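Local structure of pyrrolidone-carboxylate peptidase (Deinococcus radiodurans R1, 5Z48) at residues G168-L180 and L189-V201. The protein removes N-terminal pyroglutamate (5-oxoproline) from peptides, probably as a cysteine peptidase. Numbering follows the deposited sequence.
Sequences GFLHVPANAAVAL and LPYLPQSEITRAV. With PCA (pyroglutamic acid), chain I.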
loop_
_atom_site.group_PDB
_atom_site.type_symbol
_atom_site.label_atom_id
_atom_site.label_comp_id
_atom_site.label_asym_id
_atom_site.label_seq_id
_atom_site.Cartn_x
_atom_site.Cartn_y
_atom_site.Cartn_z
ATOM N N GLY B 168 11.310 23.304 -11.578
ATOM C CA GLY B 168 10.476 22.346 -10.896
ATOM C C GLY B 168 11.252 21.345 -10.078
ATOM O O GLY B 168 12.458 21.511 -9.825
ATOM N N PHE B 169 10.510 20.333 -9.597
ATOM C CA PHE B 169 11.022 19.327 -8.690
ATOM C C PHE B 169 10.773 17.924 -9.217
ATOM O O PHE B 169 9.689 17.603 -9.708
ATOM C CB PHE B 169 10.414 19.448 -7.272
ATOM C CG PHE B 169 11.339 18.872 -6.222
ATOM C CD1 PHE B 169 11.385 17.459 -5.977
ATOM C CD2 PHE B 169 12.230 19.690 -5.537
ATOM C CE1 PHE B 169 12.274 16.959 -5.081
ATOM C CE2 PHE B 169 13.145 19.181 -4.661
ATOM C CZ PHE B 169 13.195 17.803 -4.443
ATOM N N LEU B 170 11.800 17.083 -9.076
ATOM C CA LEU B 170 11.772 15.684 -9.504
ATOM C C LEU B 170 12.098 14.819 -8.273
ATOM O O LEU B 170 13.222 14.848 -7.755
ATOM C CB LEU B 170 12.789 15.506 -10.662
ATOM C CG LEU B 170 12.782 14.210 -11.452
ATOM C CD1 LEU B 170 13.762 14.270 -12.601
ATOM C CD2 LEU B 170 13.070 13.017 -10.635
ATOM N N HIS B 171 11.092 14.067 -7.778
ATOM C CA HIS B 171 11.285 13.139 -6.661
ATOM C C HIS B 171 11.644 11.768 -7.209
ATOM O O HIS B 171 11.029 11.298 -8.170
ATOM C CB HIS B 171 10.004 13.029 -5.829
ATOM C CG HIS B 171 10.000 13.855 -4.567
ATOM N ND1 HIS B 171 9.007 14.773 -4.277
ATOM C CD2 HIS B 171 10.863 13.884 -3.522
ATOM C CE1 HIS B 171 9.255 15.315 -3.093
ATOM N NE2 HIS B 171 10.371 14.793 -2.611
ATOM N N VAL B 172 12.644 11.122 -6.576
ATOM C CA VAL B 172 13.094 9.819 -7.057
ATOM C C VAL B 172 12.860 8.756 -5.994
ATOM O O VAL B 172 12.917 9.044 -4.793
ATOM C CB VAL B 172 14.579 9.850 -7.487
ATOM C CG1 VAL B 172 14.821 10.978 -8.526
ATOM C CG2 VAL B 172 15.536 10.008 -6.288
ATOM N N PRO B 173 12.630 7.509 -6.388
ATOM C CA PRO B 173 12.533 6.423 -5.399
ATOM C C PRO B 173 13.830 6.183 -4.640
ATOM O O PRO B 173 14.911 6.642 -5.021
ATOM C CB PRO B 173 12.229 5.182 -6.276
ATOM C CG PRO B 173 11.472 5.741 -7.463
ATOM C CD PRO B 173 12.242 7.076 -7.754
ATOM N N ALA B 174 13.720 5.330 -3.611
ATOM C CA ALA B 174 14.898 4.754 -2.972
ATOM C C ALA B 174 15.780 4.082 -4.020
ATOM O O ALA B 174 15.273 3.518 -4.984
ATOM C CB ALA B 174 14.455 3.697 -1.944
ATOM N N ASN B 175 17.104 4.145 -3.829
ATOM C CA ASN B 175 17.981 3.237 -4.548
ATOM C C ASN B 175 18.225 1.996 -3.686
ATOM O O ASN B 175 17.605 1.822 -2.626
ATOM C CB ASN B 175 19.272 3.950 -4.948
ATOM C CG ASN B 175 20.090 4.437 -3.728
ATOM O OD1 ASN B 175 19.815 4.093 -2.580
ATOM N ND2 ASN B 175 21.116 5.267 -3.997
ATOM N N ALA B 176 19.129 1.095 -4.127
ATOM C CA ALA B 176 19.347 -0.129 -3.360
ATOM C C ALA B 176 19.857 0.178 -1.957
ATOM O O ALA B 176 19.441 -0.473 -0.985
ATOM C CB ALA B 176 20.330 -1.059 -4.084
ATOM N N ALA B 177 20.779 1.153 -1.829
ATOM C CA ALA B 177 21.360 1.440 -0.521
ATOM C C ALA B 177 20.292 1.863 0.472
ATOM O O ALA B 177 20.315 1.432 1.642
ATOM C CB ALA B 177 22.447 2.512 -0.655
ATOM N N VAL B 178 19.353 2.703 0.018
ATOM C CA VAL B 178 18.250 3.141 0.868
ATOM C C VAL B 178 17.377 1.953 1.252
ATOM O O VAL B 178 17.017 1.779 2.424
ATOM C CB VAL B 178 17.432 4.256 0.177
ATOM C CG1 VAL B 178 16.162 4.569 0.964
ATOM C CG2 VAL B 178 18.266 5.535 0.073
ATOM N N ALA B 179 17.047 1.095 0.276
ATOM C CA ALA B 179 16.156 -0.030 0.573
ATOM C C ALA B 179 16.821 -1.051 1.501
ATOM O O ALA B 179 16.148 -1.676 2.336
ATOM C CB ALA B 179 15.706 -0.700 -0.746
ATOM N N LEU B 180 18.147 -1.264 1.364
ATOM C CA LEU B 180 18.868 -2.253 2.177
ATOM C C LEU B 180 18.955 -1.874 3.662
ATOM O O LEU B 180 19.134 -2.761 4.513
ATOM C CB LEU B 180 20.285 -2.454 1.639
ATOM C CG LEU B 180 20.295 -3.211 0.304
ATOM C CD1 LEU B 180 21.671 -3.030 -0.383
ATOM C CD2 LEU B 180 20.013 -4.709 0.506
ATOM N N LEU B 189 10.760 -1.256 0.912
ATOM C CA LEU B 189 10.561 -0.105 0.037
ATOM C C LEU B 189 10.616 -0.523 -1.426
ATOM O O LEU B 189 11.515 -1.281 -1.814
ATOM C CB LEU B 189 11.651 0.953 0.259
ATOM C CG LEU B 189 11.639 1.686 1.606
ATOM C CD1 LEU B 189 12.890 2.571 1.636
ATOM C CD2 LEU B 189 10.330 2.509 1.740
ATOM N N PRO B 190 9.740 -0.021 -2.288
ATOM C CA PRO B 190 10.072 0.018 -3.710
ATOM C C PRO B 190 11.404 0.729 -3.896
ATOM O O PRO B 190 11.728 1.694 -3.182
ATOM C CB PRO B 190 8.921 0.819 -4.338
ATOM C CG PRO B 190 7.770 0.728 -3.353
ATOM C CD PRO B 190 8.492 0.703 -1.994
ATOM N N TYR B 191 12.183 0.282 -4.886
ATOM C CA TYR B 191 13.473 0.905 -5.132
ATOM C C TYR B 191 13.824 0.776 -6.608
ATOM O O TYR B 191 13.167 0.058 -7.360
ATOM C CB TYR B 191 14.579 0.268 -4.263
ATOM C CG TYR B 191 15.081 -1.071 -4.795
ATOM C CD1 TYR B 191 14.352 -2.254 -4.603
ATOM C CD2 TYR B 191 16.277 -1.141 -5.503
ATOM C CE1 TYR B 191 14.819 -3.470 -5.098
ATOM C CE2 TYR B 191 16.745 -2.352 -6.020
ATOM C CZ TYR B 191 16.020 -3.503 -5.820
ATOM O OH TYR B 191 16.512 -4.671 -6.347
ATOM N N LEU B 192 14.844 1.514 -7.029
ATOM C CA LEU B 192 15.392 1.395 -8.381
ATOM C C LEU B 192 16.903 1.390 -8.262
ATOM O O LEU B 192 17.443 2.083 -7.398
ATOM C CB LEU B 192 14.983 2.568 -9.292
ATOM C CG LEU B 192 13.500 2.583 -9.536
ATOM C CD1 LEU B 192 13.183 3.878 -10.265
ATOM C CD2 LEU B 192 13.079 1.371 -10.342
ATOM N N PRO B 193 17.617 0.633 -9.092
ATOM C CA PRO B 193 19.076 0.781 -9.094
ATOM C C PRO B 193 19.438 2.227 -9.371
ATOM O O PRO B 193 18.751 2.924 -10.131
ATOM C CB PRO B 193 19.540 -0.122 -10.245
ATOM C CG PRO B 193 18.381 -1.165 -10.368
ATOM C CD PRO B 193 17.167 -0.312 -10.127
ATOM N N GLN B 194 20.562 2.669 -8.791
ATOM C CA GLN B 194 20.952 4.061 -8.980
ATOM C C GLN B 194 21.083 4.420 -10.464
ATOM O O GLN B 194 20.759 5.545 -10.863
ATOM C CB GLN B 194 22.262 4.363 -8.232
ATOM C CG GLN B 194 22.686 5.822 -8.399
ATOM C CD GLN B 194 21.695 6.762 -7.723
ATOM O OE1 GLN B 194 21.322 6.542 -6.575
ATOM N NE2 GLN B 194 21.270 7.814 -8.441
ATOM N N SER B 195 21.563 3.483 -11.301
ATOM C CA SER B 195 21.744 3.831 -12.714
ATOM C C SER B 195 20.421 4.149 -13.402
ATOM O O SER B 195 20.388 4.990 -14.300
ATOM C CB SER B 195 22.453 2.713 -13.465
ATOM O OG SER B 195 21.813 1.443 -13.341
ATOM N N GLU B 196 19.332 3.506 -12.990
ATOM C CA GLU B 196 18.010 3.855 -13.527
ATOM C C GLU B 196 17.567 5.240 -13.071
ATOM O O GLU B 196 17.015 6.012 -13.860
ATOM C CB GLU B 196 17.023 2.766 -13.098
ATOM C CG GLU B 196 15.528 3.075 -13.447
ATOM C CD GLU B 196 15.162 2.829 -14.898
ATOM O OE1 GLU B 196 16.078 2.603 -15.746
ATOM O OE2 GLU B 196 13.936 2.760 -15.222
ATOM N N ILE B 197 17.783 5.562 -11.790
ATOM C CA ILE B 197 17.434 6.886 -11.254
ATOM C C ILE B 197 18.217 7.971 -11.974
ATOM O O ILE B 197 17.646 8.975 -12.429
ATOM C CB ILE B 197 17.677 6.918 -9.736
ATOM C CG1 ILE B 197 16.715 5.954 -9.034
ATOM C CG2 ILE B 197 17.498 8.338 -9.187
ATOM C CD1 ILE B 197 17.052 5.711 -7.532
ATOM N N THR B 198 19.541 7.810 -12.054
ATOM C CA THR B 198 20.351 8.817 -12.746
ATOM C C THR B 198 19.892 9.000 -14.191
ATOM O O THR B 198 19.834 10.138 -14.687
ATOM C CB THR B 198 21.836 8.416 -12.684
ATOM O OG1 THR B 198 22.248 8.419 -11.316
ATOM C CG2 THR B 198 22.747 9.378 -13.466
ATOM N N ARG B 199 19.632 7.907 -14.895
ATOM C CA ARG B 199 19.146 8.003 -16.266
ATOM C C ARG B 199 17.827 8.765 -16.329
ATOM O O ARG B 199 17.614 9.566 -17.251
ATOM C CB ARG B 199 18.989 6.609 -16.865
ATOM C CG ARG B 199 18.732 6.668 -18.377
ATOM C CD ARG B 199 18.807 5.286 -18.991
ATOM N NE ARG B 199 17.797 4.357 -18.453
ATOM C CZ ARG B 199 16.630 4.084 -19.057
ATOM N NH1 ARG B 199 16.307 4.642 -20.229
ATOM N NH2 ARG B 199 15.782 3.204 -18.524
ATOM N N ALA B 200 16.925 8.553 -15.353
ATOM C CA ALA B 200 15.659 9.291 -15.346
ATOM C C ALA B 200 15.896 10.782 -15.190
ATOM O O ALA B 200 15.228 11.603 -15.833
ATOM C CB ALA B 200 14.742 8.764 -14.220
ATOM N N VAL B 201 16.824 11.159 -14.315
ATOM C CA VAL B 201 17.127 12.583 -14.132
ATOM C C VAL B 201 17.725 13.157 -15.414
ATOM O O VAL B 201 17.370 14.272 -15.835
ATOM C CB VAL B 201 18.057 12.765 -12.914
ATOM C CG1 VAL B 201 18.465 14.226 -12.726
ATOM C CG2 VAL B 201 17.328 12.264 -11.664
HETATM N N PCA I . 13.696 14.121 0.506
HETATM C CA PCA I . 13.102 14.910 1.580
HETATM C CB PCA I . 14.148 15.943 2.032
HETATM C CG PCA I . 15.455 15.639 1.297
HETATM C CD PCA I . 15.059 14.548 0.337
HETATM O OE PCA I . 15.856 14.083 -0.486
HETATM C C PCA I . 11.761 15.512 1.115
HETATM O O PCA I . 11.337 16.600 1.517
HETATM O OXT PCA I . 11.061 14.908 0.253
HETATM O O HOH W 1 10.975 4.217 -3.005
HETATM O O HOH W 2 21.260 1.198 -6.373
HETATM O O HOH W 3 13.455 -2.254 1.945
#
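Ile197 CG2 packs against Val172 in the tight part of this contact. The two side chains cross at about a right angle, Ile197 CG2 meeting Val172 CB at 3.7 Å, with both valine methyls almost as near. The other arm, CG1 anti to the carbonyl carbon (chi1 -65°), carries CD1 up to Pro173 O and CB of Asn175. Further along, Leu170 and Val201 touch more lightly, CD1 of Leu170 to CG2 of Val201 at 4.2 Å. Where the strand gives out, the backbones join: Leu192 N donates to Ala174 O (2.9 Å). Asn175 ties the polar groups together. From the N-cap position of helix 176-180, its OD1 takes the N-H of Val178 at 3.0 Å, while ND2 reaches Gln194 OE1 at 2.9 Å, the two amide planes standing 90° apart; ND2 also bonds Asp19. With an alanine in place of Asn175, Val178 N and Gln194 OE1 would both lose these mates, and the helix start would probably be freer to shift. Residues 194-201 run nearly antiparallel (167°) to 168-172, the first turns of helix 194-211 lying on strand 167-172 of the central sheet, an alpha/beta arrangement in this C15 peptidase. The opposite side of the strand carries His171, thought to be catalytic with Cys146 and Glu83; its NE2 donates to PCA OXT, and its ND1 is bonded to Glu83. Toward residues 176-180 small side chains meet and water enters, with Ala176 and Leu189 partly exposed. Ala179 CB rests against Tyr191 CB at 3.8 Å, and Leu189 CD1 touches Val178 CG1, but one water links Ala179 O to Leu189 N and another joins Ala176 N to Gln194 N. A third bridges Ala174 N and Pro190 O. The Tyr191 ring stays beside Ala176 and Ala179, and its OH goes on to bond Glu196 of the second subunit.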